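Local coordinates for kinesin-like protein Nod (Drosophila melanogaster, PDB 3DC4), which is a kinesin whose ATP-hydrolysing motor domain, the part described here, binds microtubules, and which is required for distributive segregation of non-exchange chromosomes in meiosis, at residues 54-59 / 63-68; 81-86 / 235-240; 276-281 / 285-290; 221-226 / 294-299. One frame throughout, in Å; residues are numbered along the deposited sequence.

Contact 1 of 4, residues 54-59 / 63-68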
loop_
_atom_site.group_PDB
_atom_site.type_symbol
_atom_site.label_atom_id
_atom_site.label_comp_id
_atom_site.label_asym_id
_atom_site.label_seq_id
_atom_site.Cartn_x
_atom_site.Cartn_y
_atom_site.Cartn_z
ATOM N N LYS A 54 0.483 -6.239 -19.419
ATOM C CA LYS A 54 1.253 -5.521 -18.410
ATOM C C LYS A 54 1.812 -4.216 -18.944
ATOM O O LYS A 54 2.607 -3.549 -18.274
ATOM C CB LYS A 54 2.420 -6.385 -17.957
ATOM C CG LYS A 54 2.034 -7.766 -17.472
ATOM C CD LYS A 54 3.282 -8.555 -17.187
ATOM C CE LYS A 54 2.966 -9.937 -16.637
ATOM N NZ LYS A 54 4.242 -10.692 -16.441
ATOM N N SER A 55 1.387 -3.863 -20.149
ATOM C CA SER A 55 1.882 -2.682 -20.832
ATOM C C SER A 55 0.837 -1.644 -21.165
ATOM O O SER A 55 -0.342 -1.948 -21.343
ATOM C CB SER A 55 2.557 -3.105 -22.138
ATOM O OG SER A 55 3.430 -4.196 -21.916
ATOM N N LEU A 56 1.296 -0.409 -21.291
ATOM C CA LEU A 56 0.409 0.680 -21.644
ATOM C C LEU A 56 1.206 1.768 -22.328
ATOM O O LEU A 56 2.428 1.840 -22.191
ATOM C CB LEU A 56 -0.294 1.247 -20.406
ATOM C CG LEU A 56 0.569 1.758 -19.257
ATOM C CD1 LEU A 56 -0.198 2.847 -18.530
ATOM C CD2 LEU A 56 0.938 0.625 -18.313
ATOM N N ILE A 57 0.503 2.610 -23.069
ATOM C CA ILE A 57 1.134 3.697 -23.785
ATOM C C ILE A 57 0.438 4.985 -23.420
ATOM O O ILE A 57 -0.787 5.079 -23.468
ATOM C CB ILE A 57 1.040 3.487 -25.299
ATOM C CG1 ILE A 57 1.807 2.218 -25.680
ATOM C CG2 ILE A 57 1.605 4.710 -26.034
ATOM C CD1 ILE A 57 1.544 1.741 -27.083
ATOM N N VAL A 58 1.231 5.967 -23.020
ATOM C CA VAL A 58 0.711 7.270 -22.653
ATOM C C VAL A 58 1.623 8.298 -23.299
ATOM O O VAL A 58 2.837 8.246 -23.140
ATOM C CB VAL A 58 0.701 7.463 -21.126
ATOM C CG1 VAL A 58 0.236 8.872 -20.785
ATOM C CG2 VAL A 58 -0.230 6.440 -20.482
ATOM N N ASP A 59 1.019 9.210 -24.050
ATOM C CA ASP A 59 1.748 10.260 -24.746
ATOM C C ASP A 59 2.905 9.662 -25.552
ATOM O O ASP A 59 4.030 10.154 -25.509
ATOM C CB ASP A 59 2.256 11.293 -23.730
ATOM C CG ASP A 59 2.615 12.618 -24.370
ATOM O OD1 ASP A 59 1.915 13.041 -25.312
ATOM O OD2 ASP A 59 3.596 13.246 -23.919
ATOM N N PHE A 63 5.061 1.909 -21.361
ATOM C CA PHE A 63 5.367 1.524 -19.989
ATOM C C PHE A 63 5.112 0.040 -19.761
ATOM O O PHE A 63 4.097 -0.504 -20.215
ATOM C CB PHE A 63 4.510 2.349 -19.031
ATOM C CG PHE A 63 4.849 3.804 -19.035
ATOM C CD1 PHE A 63 5.938 4.278 -18.314
ATOM C CD2 PHE A 63 4.099 4.699 -19.780
ATOM C CE1 PHE A 63 6.276 5.627 -18.339
ATOM C CE2 PHE A 63 4.427 6.049 -19.813
ATOM C CZ PHE A 63 5.518 6.514 -19.089
ATOM N N HIS A 64 6.036 -0.607 -19.056
ATOM C CA HIS A 64 5.912 -2.032 -18.765
ATOM C C HIS A 64 6.054 -2.319 -17.286
ATOM O O HIS A 64 7.094 -2.053 -16.694
ATOM C CB HIS A 64 6.975 -2.835 -19.507
ATOM C CG HIS A 64 6.961 -2.629 -20.984
ATOM N ND1 HIS A 64 7.704 -1.649 -21.605
ATOM C CD2 HIS A 64 6.278 -3.263 -21.964
ATOM C CE1 HIS A 64 7.478 -1.689 -22.906
ATOM N NE2 HIS A 64 6.616 -2.658 -23.150
ATOM N N PHE A 65 5.014 -2.885 -16.697
ATOM C CA PHE A 65 5.058 -3.221 -15.283
ATOM C C PHE A 65 4.654 -4.672 -15.076
ATOM O O PHE A 65 4.750 -5.480 -15.994
ATOM C CB PHE A 65 4.130 -2.294 -14.521
ATOM C CG PHE A 65 4.431 -0.849 -14.750
ATOM C CD1 PHE A 65 5.682 -0.337 -14.434
ATOM C CD2 PHE A 65 3.484 -0.008 -15.314
ATOM C CE1 PHE A 65 5.991 0.996 -14.679
ATOM C CE2 PHE A 65 3.786 1.330 -15.564
ATOM C CZ PHE A 65 5.042 1.827 -15.244
ATOM N N ASP A 66 4.212 -5.007 -13.872
ATOM C CA ASP A 66 3.805 -6.377 -13.588
ATOM C C ASP A 66 2.316 -6.569 -13.801
ATOM O O ASP A 66 1.852 -7.690 -14.004
ATOM C CB ASP A 66 4.147 -6.745 -12.152
ATOM C CG ASP A 66 5.637 -6.728 -11.899
ATOM O OD1 ASP A 66 6.100 -5.864 -11.125
ATOM O OD2 ASP A 66 6.350 -7.565 -12.490
ATOM N N HIS A 67 1.573 -5.467 -13.744
ATOM C CA HIS A 67 0.124 -5.489 -13.913
ATOM C C HIS A 67 -0.338 -4.162 -14.490
ATOM O O HIS A 67 0.110 -3.111 -14.052
ATOM C CB HIS A 67 -0.575 -5.681 -12.560
ATOM C CG HIS A 67 -0.219 -6.955 -11.860
ATOM N ND1 HIS A 67 -0.693 -8.183 -12.268
ATOM C CD2 HIS A 67 0.571 -7.194 -10.785
ATOM C CE1 HIS A 67 -0.210 -9.125 -11.475
ATOM N NE2 HIS A 67 0.559 -8.551 -10.567
ATOM N N ALA A 68 -1.221 -4.210 -15.480
ATOM C CA ALA A 68 -1.773 -2.993 -16.069
ATOM C C ALA A 68 -3.284 -3.227 -16.111
ATOM O O ALA A 68 -3.783 -3.986 -16.950
ATOM C CB ALA A 68 -1.215 -2.758 -17.476
HETATM O O HOH W 1 6.009 -9.309 -14.473
#
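With chi1 at 57°, L56 sets its CG between its own backbone N and carbonyl carbon, and from there the side chain lies across F63 and reaches F65 and A68. CG comes to 4.0 Å from CB of F63. CD2 is the further-reaching branch, 4.0 Å from CD2 of F65 in an oblique approach to that ring and 4.1 Å from A68 CB. Two residues on from L56, V58 CB stands at the edge of the F63 ring, near its plane, next to CE2. L56, V58 and F63 belong to a beta hairpin, strands 55-58 and 61-64, in the small antiparallel sheet beside the central sheet of the motor domain, with F65 and A68, from the chain leaving it, alongside; helix 319-335 packs on V58, F63 and F65. L56 and F63 form a hydrogen-bonded antiparallel pair, with F63 N donating to L56 O at 2.8 Å and L56 N returning a bond to F63 O. Two residues further along, F65 N bonds to K54 O, nearly straight (178° at the hydrogen). S55 and H64, the neighbouring non-hydrogen-bonded pair, lie on the other face: S55 OG comes obliquely to within 3.0 Å of H64 CD2, while its hydrogen bond goes to D52. K54 stretches an extended chain alongside the turn at D66, its CG 3.5 Å from D66 O. A water spans the two charged ends, accepting from K54 NZ and donating to D66 OD2. D66 OD1 makes a salt bridge with K333 and takes the backbone N-H of I26, which joins the hairpin's exit to both strand 23-30 and helix 319-335.

Contact 2 of 4, residues 81-86 / 235-240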
loop_
_atom_site.group_PDB
_atom_site.type_symbol
_atom_site.label_atom_id
_atom_site.label_comp_id
_atom_site.label_asym_id
_atom_site.label_seq_id
_atom_site.Cartn_x
_atom_site.Cartn_y
_atom_site.Cartn_z
ATOM N N ALA A 81 -5.576 -10.643 -8.164
ATOM C CA ALA A 81 -4.327 -10.651 -8.913
ATOM C C ALA A 81 -3.151 -10.031 -8.187
ATOM O O ALA A 81 -2.037 -10.542 -8.244
ATOM C CB ALA A 81 -4.512 -9.937 -10.250
ATOM N N LEU A 82 -3.405 -8.937 -7.486
ATOM C CA LEU A 82 -2.334 -8.211 -6.837
ATOM C C LEU A 82 -2.071 -8.431 -5.362
ATOM O O LEU A 82 -0.914 -8.428 -4.931
ATOM C CB LEU A 82 -2.559 -6.721 -7.076
ATOM C CG LEU A 82 -1.418 -5.790 -6.685
ATOM C CD1 LEU A 82 -0.237 -6.032 -7.625
ATOM C CD2 LEU A 82 -1.895 -4.353 -6.773
ATOM N N ILE A 83 -3.121 -8.639 -4.581
ATOM C CA ILE A 83 -2.939 -8.773 -3.147
ATOM C C ILE A 83 -3.103 -10.163 -2.556
ATOM O O ILE A 83 -2.334 -10.554 -1.684
ATOM C CB ILE A 83 -3.880 -7.786 -2.424
ATOM C CG1 ILE A 83 -3.667 -6.377 -2.987
ATOM C CG2 ILE A 83 -3.622 -7.799 -0.925
ATOM C CD1 ILE A 83 -2.302 -5.752 -2.657
ATOM N N LEU A 84 -4.089 -10.912 -3.031
ATOM C CA LEU A 84 -4.325 -12.253 -2.512
ATOM C C LEU A 84 -3.034 -13.064 -2.350
ATOM O O LEU A 84 -2.825 -13.700 -1.314
ATOM C CB LEU A 84 -5.313 -13.011 -3.409
ATOM C CG LEU A 84 -5.632 -14.429 -2.929
ATOM C CD1 LEU A 84 -6.288 -14.378 -1.554
ATOM C CD2 LEU A 84 -6.543 -15.118 -3.934
ATOM N N PRO A 85 -2.147 -13.046 -3.360
ATOM C CA PRO A 85 -0.893 -13.804 -3.256
ATOM C C PRO A 85 -0.068 -13.437 -2.020
ATOM O O PRO A 85 0.651 -14.272 -1.476
ATOM C CB PRO A 85 -0.166 -13.455 -4.553
ATOM C CG PRO A 85 -1.310 -13.284 -5.518
ATOM C CD PRO A 85 -2.276 -12.444 -4.697
ATOM N N LEU A 86 -0.177 -12.188 -1.578
ATOM C CA LEU A 86 0.569 -11.732 -0.409
ATOM C C LEU A 86 0.019 -12.299 0.894
ATOM O O LEU A 86 0.737 -12.388 1.888
ATOM C CB LEU A 86 0.554 -10.207 -0.328
ATOM C CG LEU A 86 1.212 -9.444 -1.478
ATOM C CD1 LEU A 86 1.066 -7.951 -1.232
ATOM C CD2 LEU A 86 2.686 -9.835 -1.594
ATOM N N SER A 235 3.982 -10.485 11.765
ATOM C CA SER A 235 4.058 -10.098 10.366
ATOM C C SER A 235 3.051 -8.984 10.154
ATOM O O SER A 235 2.024 -8.913 10.834
ATOM C CB SER A 235 3.767 -11.287 9.445
ATOM O OG SER A 235 2.554 -11.935 9.786
ATOM N N ARG A 236 3.361 -8.102 9.218
ATOM C CA ARG A 236 2.504 -6.966 8.959
ATOM C C ARG A 236 2.066 -6.870 7.514
ATOM O O ARG A 236 2.815 -7.219 6.604
ATOM C CB ARG A 236 3.244 -5.667 9.301
ATOM C CG ARG A 236 3.939 -5.616 10.666
ATOM C CD ARG A 236 4.883 -4.405 10.724
ATOM N NE ARG A 236 5.573 -4.242 12.005
ATOM C CZ ARG A 236 6.556 -5.026 12.439
ATOM N NH1 ARG A 236 7.120 -4.789 13.618
ATOM N NH2 ARG A 236 6.977 -6.047 11.699
ATOM N N MET A 237 0.837 -6.413 7.315
ATOM C CA MET A 237 0.344 -6.163 5.975
ATOM C C MET A 237 0.031 -4.681 6.018
ATOM O O MET A 237 -0.997 -4.269 6.549
ATOM C CB MET A 237 -0.932 -6.938 5.628
ATOM C CG MET A 237 -1.556 -6.403 4.334
ATOM S SD MET A 237 -2.419 -7.596 3.317
ATOM C CE MET A 237 -1.049 -8.589 2.649
ATOM N N ASN A 238 0.947 -3.887 5.479
ATOM C CA ASN A 238 0.799 -2.446 5.453
ATOM C C ASN A 238 0.037 -2.007 4.214
ATOM O O ASN A 238 0.490 -2.220 3.089
ATOM C CB ASN A 238 2.170 -1.775 5.423
ATOM C CG ASN A 238 3.053 -2.200 6.582
ATOM O OD1 ASN A 238 2.717 -1.976 7.747
ATOM N ND2 ASN A 238 4.178 -2.830 6.269
ATOM N N ILE A 239 -1.114 -1.387 4.429
ATOM C CA ILE A 239 -1.925 -0.876 3.343
ATOM C C ILE A 239 -1.695 0.623 3.380
ATOM O O ILE A 239 -2.178 1.323 4.283
ATOM C CB ILE A 239 -3.419 -1.196 3.552
ATOM C CG1 ILE A 239 -3.607 -2.715 3.607
ATOM C CG2 ILE A 239 -4.248 -0.616 2.412
ATOM C CD1 ILE A 239 -3.086 -3.449 2.378
ATOM N N VAL A 240 -0.936 1.109 2.407
ATOM C CA VAL A 240 -0.598 2.523 2.346
ATOM C C VAL A 240 -1.356 3.299 1.278
ATOM O O VAL A 240 -1.395 2.904 0.115
ATOM C CB VAL A 240 0.907 2.687 2.105
ATOM C CG1 VAL A 240 1.303 4.137 2.289
ATOM C CG2 VAL A 240 1.674 1.778 3.055
#
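M237 meets I83 and L86 without any flat side-chain group between them, neither a ring face nor a ring edge: methyl, methylene and sulfur do all the touching. The flat group close by is the amide of N238, which hangs from the other side of the strand and is gripped at both ends, OD1 by T225 OG1 and ND2 by the hydroxyls of S299 and T97. M237 holds CG anti to its backbone N (chi1 168°) and then bends at chi2 and chi3, so the thioether is carried off the sheet and its methyl turns in toward the helical segment. CE ends 3.7 Å from CB of L86, while SD keeps a looser 4.4 Å from CG2 of I83. A backbone bond from L86 N to I83 O, 2.7 Å, holds the two receiving residues on one turn. No hydrogen bond crosses the contact, and all three residues are buried. The hydrophobic layer continues around them: I83 also rests on A98 and on I127 of helix 127-141, and M237 on C96. This is the helix-on-sheet packing of the P-loop NTPase core in the kinesin motor domain, where strand 234-241 runs parallel to strand 96-101, the strand leading into the P-loop.

Contact 3 of 4, residues 276-281 / 285-290; sequences MSMAAG and IPYRDS
S277 and I285 approach to 5.8 Å between CA atoms because helix 267-279 closes in a Schellman motif, with G281 at positive phi (55°) as its C-prime residue, and the chain then doubles back into an inverse gamma turn centred on P286. That turn is fastened by Y287 N bonding to I285 O at 2.7 Å. It brings CD of P286 up to the helix, and S277 OG lies 3.3 Å from P286 CD and somewhat farther from CG. The hydroxyl itself is engaged by K273 O, one helical turn back, so its polar end is satisfied within the helix while the oxygen still packs on the proline. Beside this pair, M278 and I285 lie obliquely across one another, CG of the methionine 3.8 Å from CD1 of the isoleucine. I285 has two branches with separate jobs. Its CG1 stands beside the backbone N (chi1 -52°) and sends CD1 out to M278, whereas CG2 sits 3.4 Å above the plane of the Y287 ring, over its centre. The tyrosine OH passes at 4.4 Å from M278 SD and bonds to L300 O. D289 makes a salt bridge to K273 of the same helix. In kinesins this helix, the following loop and the next helix belong to the switch II cluster, which faces the microtubule. With no hydrogen bond passing directly between the two segments, the link is van der Waals packing, part of it the S277 hydroxyl against the proline ring, and the polar groups bordering it are satisfied by partners elsewhere in the fold.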
loop_
_atom_site.group_PDB
_atom_site.type_symbol
_atom_site.label_atom_id
_atom_site.label_comp_id
_atom_site.label_asym_id
_atom_site.label_seq_id
_atom_site.Cartn_x
_atom_site.Cartn_y
_atom_site.Cartn_z
ATOM N N MET A 276 17.143 0.304 -3.493
ATOM C CA MET A 276 18.438 0.256 -4.155
ATOM C C MET A 276 19.576 0.006 -3.170
ATOM O O MET A 276 20.429 -0.850 -3.399
ATOM C CB MET A 276 18.687 1.565 -4.901
ATOM C CG MET A 276 17.745 1.796 -6.064
ATOM S SD MET A 276 18.125 3.334 -6.925
ATOM C CE MET A 276 19.719 2.913 -7.656
ATOM N N SER A 277 19.579 0.762 -2.078
ATOM C CA SER A 277 20.598 0.636 -1.045
ATOM C C SER A 277 20.713 -0.795 -0.541
ATOM O O SER A 277 21.807 -1.269 -0.243
ATOM C CB SER A 277 20.278 1.565 0.125
ATOM O OG SER A 277 20.308 2.922 -0.285
ATOM N N MET A 278 19.578 -1.479 -0.449
ATOM C CA MET A 278 19.559 -2.857 0.021
ATOM C C MET A 278 20.177 -3.785 -1.014
ATOM O O MET A 278 20.973 -4.663 -0.678
ATOM C CB MET A 278 18.121 -3.292 0.307
ATOM C CG MET A 278 17.491 -2.606 1.504
ATOM S SD MET A 278 15.728 -2.946 1.650
ATOM C CE MET A 278 15.751 -4.641 2.274
ATOM N N ALA A 279 19.808 -3.584 -2.274
ATOM C CA ALA A 279 20.325 -4.404 -3.362
ATOM C C ALA A 279 21.843 -4.311 -3.457
ATOM O O ALA A 279 22.537 -5.327 -3.449
ATOM C CB ALA A 279 19.695 -3.975 -4.676
ATOM N N ALA A 280 22.353 -3.086 -3.542
ATOM C CA ALA A 280 23.789 -2.857 -3.647
ATOM C C ALA A 280 24.483 -3.059 -2.304
ATOM O O ALA A 280 25.710 -3.005 -2.215
ATOM C CB ALA A 280 24.052 -1.449 -4.166
ATOM N N GLY A 281 23.690 -3.291 -1.263
ATOM C CA GLY A 281 24.243 -3.492 0.062
ATOM C C GLY A 281 25.131 -2.342 0.493
ATOM O O GLY A 281 26.338 -2.512 0.656
ATOM N N ILE A 285 21.129 1.852 5.266
ATOM C CA ILE A 285 19.881 2.116 4.559
ATOM C C ILE A 285 19.286 3.461 4.963
ATOM O O ILE A 285 19.099 3.738 6.149
ATOM C CB ILE A 285 18.855 1.004 4.840
ATOM C CG1 ILE A 285 19.493 -0.358 4.563
ATOM C CG2 ILE A 285 17.622 1.194 3.964
ATOM C CD1 ILE A 285 18.625 -1.532 4.945
ATOM N N PRO A 286 18.967 4.314 3.973
ATOM C CA PRO A 286 18.393 5.641 4.214
ATOM C C PRO A 286 16.947 5.629 4.702
ATOM O O PRO A 286 16.088 6.307 4.140
ATOM C CB PRO A 286 18.546 6.326 2.861
ATOM C CG PRO A 286 18.334 5.195 1.908
ATOM C CD PRO A 286 19.149 4.077 2.528
ATOM N N TYR A 287 16.683 4.864 5.756
ATOM C CA TYR A 287 15.338 4.784 6.311
ATOM C C TYR A 287 14.850 6.145 6.802
ATOM O O TYR A 287 13.684 6.498 6.614
ATOM C CB TYR A 287 15.295 3.776 7.469
ATOM C CG TYR A 287 15.411 2.325 7.045
ATOM C CD1 TYR A 287 16.420 1.507 7.549
ATOM C CD2 TYR A 287 14.494 1.765 6.149
ATOM C CE1 TYR A 287 16.515 0.168 7.172
ATOM C CE2 TYR A 287 14.580 0.428 5.765
ATOM C CZ TYR A 287 15.592 -0.365 6.281
ATOM O OH TYR A 287 15.693 -1.686 5.906
ATOM N N ARG A 288 15.741 6.912 7.423
ATOM C CA ARG A 288 15.366 8.219 7.952
ATOM C C ARG A 288 15.236 9.324 6.911
ATOM O O ARG A 288 15.012 10.484 7.257
ATOM C CB ARG A 288 16.343 8.640 9.056
ATOM C CG ARG A 288 16.213 7.795 10.312
ATOM C CD ARG A 288 16.886 8.446 11.505
ATOM N NE ARG A 288 16.568 7.753 12.753
ATOM C CZ ARG A 288 16.877 8.212 13.962
ATOM N NH1 ARG A 288 17.515 9.368 14.091
ATOM N NH2 ARG A 288 16.546 7.514 15.042
ATOM N N ASP A 289 15.371 8.967 5.638
ATOM C CA ASP A 289 15.231 9.948 4.569
ATOM C C ASP A 289 13.811 10.509 4.549
ATOM O O ASP A 289 13.574 11.596 4.024
ATOM C CB ASP A 289 15.570 9.314 3.215
ATOM C CG ASP A 289 16.985 9.630 2.764
ATOM O OD1 ASP A 289 17.821 9.955 3.629
ATOM O OD2 ASP A 289 17.263 9.550 1.548
ATOM N N SER A 290 12.868 9.769 5.127
ATOM C CA SER A 290 11.476 10.212 5.186
ATOM C C SER A 290 10.727 9.472 6.280
ATOM O O SER A 290 11.134 8.395 6.703
ATOM C CB SER A 290 10.758 9.958 3.859
ATOM O OG SER A 290 10.479 8.578 3.698
#

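Contact 4 of 4, residues 221-226 / 294-299; sequences HAIVTI and TVLQAS
I223 is the one strand residue in the close part of this contact, pushing both of its branches against V295 and L296. CG2, anti to the backbone N, faces CD2 of L296 at 4.2 Å, the two side chains lying obliquely across each other. The longer branch sits beside the backbone N (chi1 -59°) and is extended beyond it, which carries CD1 out to V295 CG1 at 4.3 Å. Both distances are relaxed van der Waals contacts; no hydrogen bond reinforces them, and all three residues are buried. Beyond L296 the chain turns away from the strand and the character changes: Q297 and A298 are partly exposed, Q297 packing on Y287 and A298 on R236. At the start of strand 220-229, H221 ND1 accepts from the backbone N of A243. That strand begins within the SSRSH sequence of kinesin switch I, which H221 ends, while strand 234-241 runs into the DLAGSE of switch II. The side chain of I223 is about 12 Å from the bound magnesium ion, so this helix-against-sheet packing belongs to the central sheet that carries the nucleotide site of the motor domain, without touching the site itself.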
loop_
_atom_site.group_PDB
_atom_site.type_symbol
_atom_site.label_atom_id
_atom_site.label_comp_id
_atom_site.label_asym_id
_atom_site.label_seq_id
_atom_site.Cartn_x
_atom_site.Cartn_y
_atom_site.Cartn_z
ATOM N N HIS A 221 -0.864 11.315 4.356
ATOM C CA HIS A 221 -0.748 9.911 3.968
ATOM C C HIS A 221 -1.355 9.024 5.039
ATOM O O HIS A 221 -1.304 9.351 6.225
ATOM C CB HIS A 221 0.720 9.532 3.780
ATOM C CG HIS A 221 1.488 10.514 2.957
ATOM N ND1 HIS A 221 1.263 10.693 1.610
ATOM C CD2 HIS A 221 2.451 11.400 3.302
ATOM C CE1 HIS A 221 2.057 11.649 1.158
ATOM N NE2 HIS A 221 2.787 12.095 2.165
ATOM N N ALA A 222 -1.941 7.906 4.623
ATOM C CA ALA A 222 -2.538 6.977 5.575
ATOM C C ALA A 222 -1.897 5.609 5.465
ATOM O O ALA A 222 -1.607 5.130 4.368
ATOM C CB ALA A 222 -4.030 6.875 5.348
ATOM N N ILE A 223 -1.683 4.989 6.619
ATOM C CA ILE A 223 -1.082 3.670 6.676
ATOM C C ILE A 223 -1.868 2.798 7.644
ATOM O O ILE A 223 -1.756 2.947 8.865
ATOM C CB ILE A 223 0.376 3.750 7.154
ATOM C CG1 ILE A 223 1.172 4.644 6.192
ATOM C CG2 ILE A 223 0.982 2.351 7.222
ATOM C CD1 ILE A 223 2.491 5.159 6.749
ATOM N N VAL A 224 -2.696 1.915 7.103
ATOM C CA VAL A 224 -3.467 1.008 7.938
ATOM C C VAL A 224 -2.742 -0.322 7.840
ATOM O O VAL A 224 -2.524 -0.854 6.749
ATOM C CB VAL A 224 -4.919 0.858 7.444
ATOM C CG1 VAL A 224 -5.649 -0.165 8.292
ATOM C CG2 VAL A 224 -5.630 2.194 7.526
ATOM N N THR A 225 -2.346 -0.845 8.987
ATOM C CA THR A 225 -1.617 -2.096 9.018
ATOM C C THR A 225 -2.357 -3.206 9.730
ATOM O O THR A 225 -2.836 -3.035 10.854
ATOM C CB THR A 225 -0.251 -1.910 9.699
ATOM O OG1 THR A 225 0.542 -1.015 8.915
ATOM C CG2 THR A 225 0.474 -3.241 9.838
ATOM N N ILE A 226 -2.456 -4.337 9.041
ATOM C CA ILE A 226 -3.075 -5.521 9.601
ATOM C C ILE A 226 -1.902 -6.301 10.182
ATOM O O ILE A 226 -0.988 -6.696 9.453
ATOM C CB ILE A 226 -3.771 -6.357 8.512
ATOM C CG1 ILE A 226 -5.000 -5.605 8.000
ATOM C CG2 ILE A 226 -4.158 -7.725 9.064
ATOM C CD1 ILE A 226 -5.780 -6.352 6.916
ATOM N N THR A 294 10.612 5.388 7.504
ATOM C CA THR A 294 10.963 5.185 8.901
ATOM C C THR A 294 9.872 4.327 9.546
ATOM O O THR A 294 10.161 3.324 10.197
ATOM C CB THR A 294 11.080 6.535 9.644
ATOM O OG1 THR A 294 12.186 7.274 9.109
ATOM C CG2 THR A 294 11.309 6.316 11.133
ATOM N N VAL A 295 8.616 4.712 9.340
ATOM C CA VAL A 295 7.490 3.963 9.888
ATOM C C VAL A 295 7.449 2.544 9.324
ATOM O O VAL A 295 7.128 1.593 10.037
ATOM C CB VAL A 295 6.156 4.664 9.574
ATOM C CG1 VAL A 295 4.988 3.796 10.039
ATOM C CG2 VAL A 295 6.115 6.019 10.266
ATOM N N LEU A 296 7.787 2.395 8.047
ATOM C CA LEU A 296 7.762 1.081 7.421
ATOM C C LEU A 296 9.131 0.394 7.447
ATOM O O LEU A 296 9.349 -0.586 6.745
ATOM C CB LEU A 296 7.269 1.206 5.969
ATOM C CG LEU A 296 5.880 1.834 5.769
ATOM C CD1 LEU A 296 5.591 1.982 4.285
ATOM C CD2 LEU A 296 4.815 0.965 6.440
ATOM N N GLN A 297 10.046 0.896 8.270
ATOM C CA GLN A 297 11.388 0.328 8.358
ATOM C C GLN A 297 11.406 -1.174 8.619
ATOM O O GLN A 297 12.162 -1.907 7.983
ATOM C CB GLN A 297 12.183 1.030 9.455
ATOM C CG GLN A 297 13.658 0.700 9.424
ATOM C CD GLN A 297 14.412 1.399 10.523
ATOM O OE1 GLN A 297 14.139 2.558 10.827
ATOM N NE2 GLN A 297 15.373 0.703 11.123
ATOM N N ALA A 298 10.579 -1.626 9.558
ATOM C CA ALA A 298 10.514 -3.042 9.897
ATOM C C ALA A 298 9.942 -3.872 8.755
ATOM O O ALA A 298 10.157 -5.080 8.697
ATOM C CB ALA A 298 9.673 -3.243 11.158
ATOM N N SER A 299 9.207 -3.233 7.850
ATOM C CA SER A 299 8.621 -3.960 6.731
ATOM C C SER A 299 9.478 -3.882 5.470
ATOM O O SER A 299 9.285 -4.657 4.536
ATOM C CB SER A 299 7.209 -3.443 6.450
ATOM O OG SER A 299 6.365 -3.724 7.554
#

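Along the chain contact 1 closes before contact 2 opens, contacts 2 and 4 interleave their segments, and contact 3 falls wholly between the two segments of contact 4. Contacts 2 and 4, centres about 12 Å apart, use adjacent antiparallel strands, 234-241 and 220-229, and pack helical segments on the two sides of the central sheet. Contact 3 lies about 16 Å from contact 4, centre to centre, and meets it through Y287 against T294 and Q297. Contact 1 is peripheral, about 27 Å from contacts 3 and 4 between centres, yet H67 touches L82 of contact 2. Together they lead from the small hairpin sheet through the central sheet to helices that, as in other kinesins, probably face the microtubule.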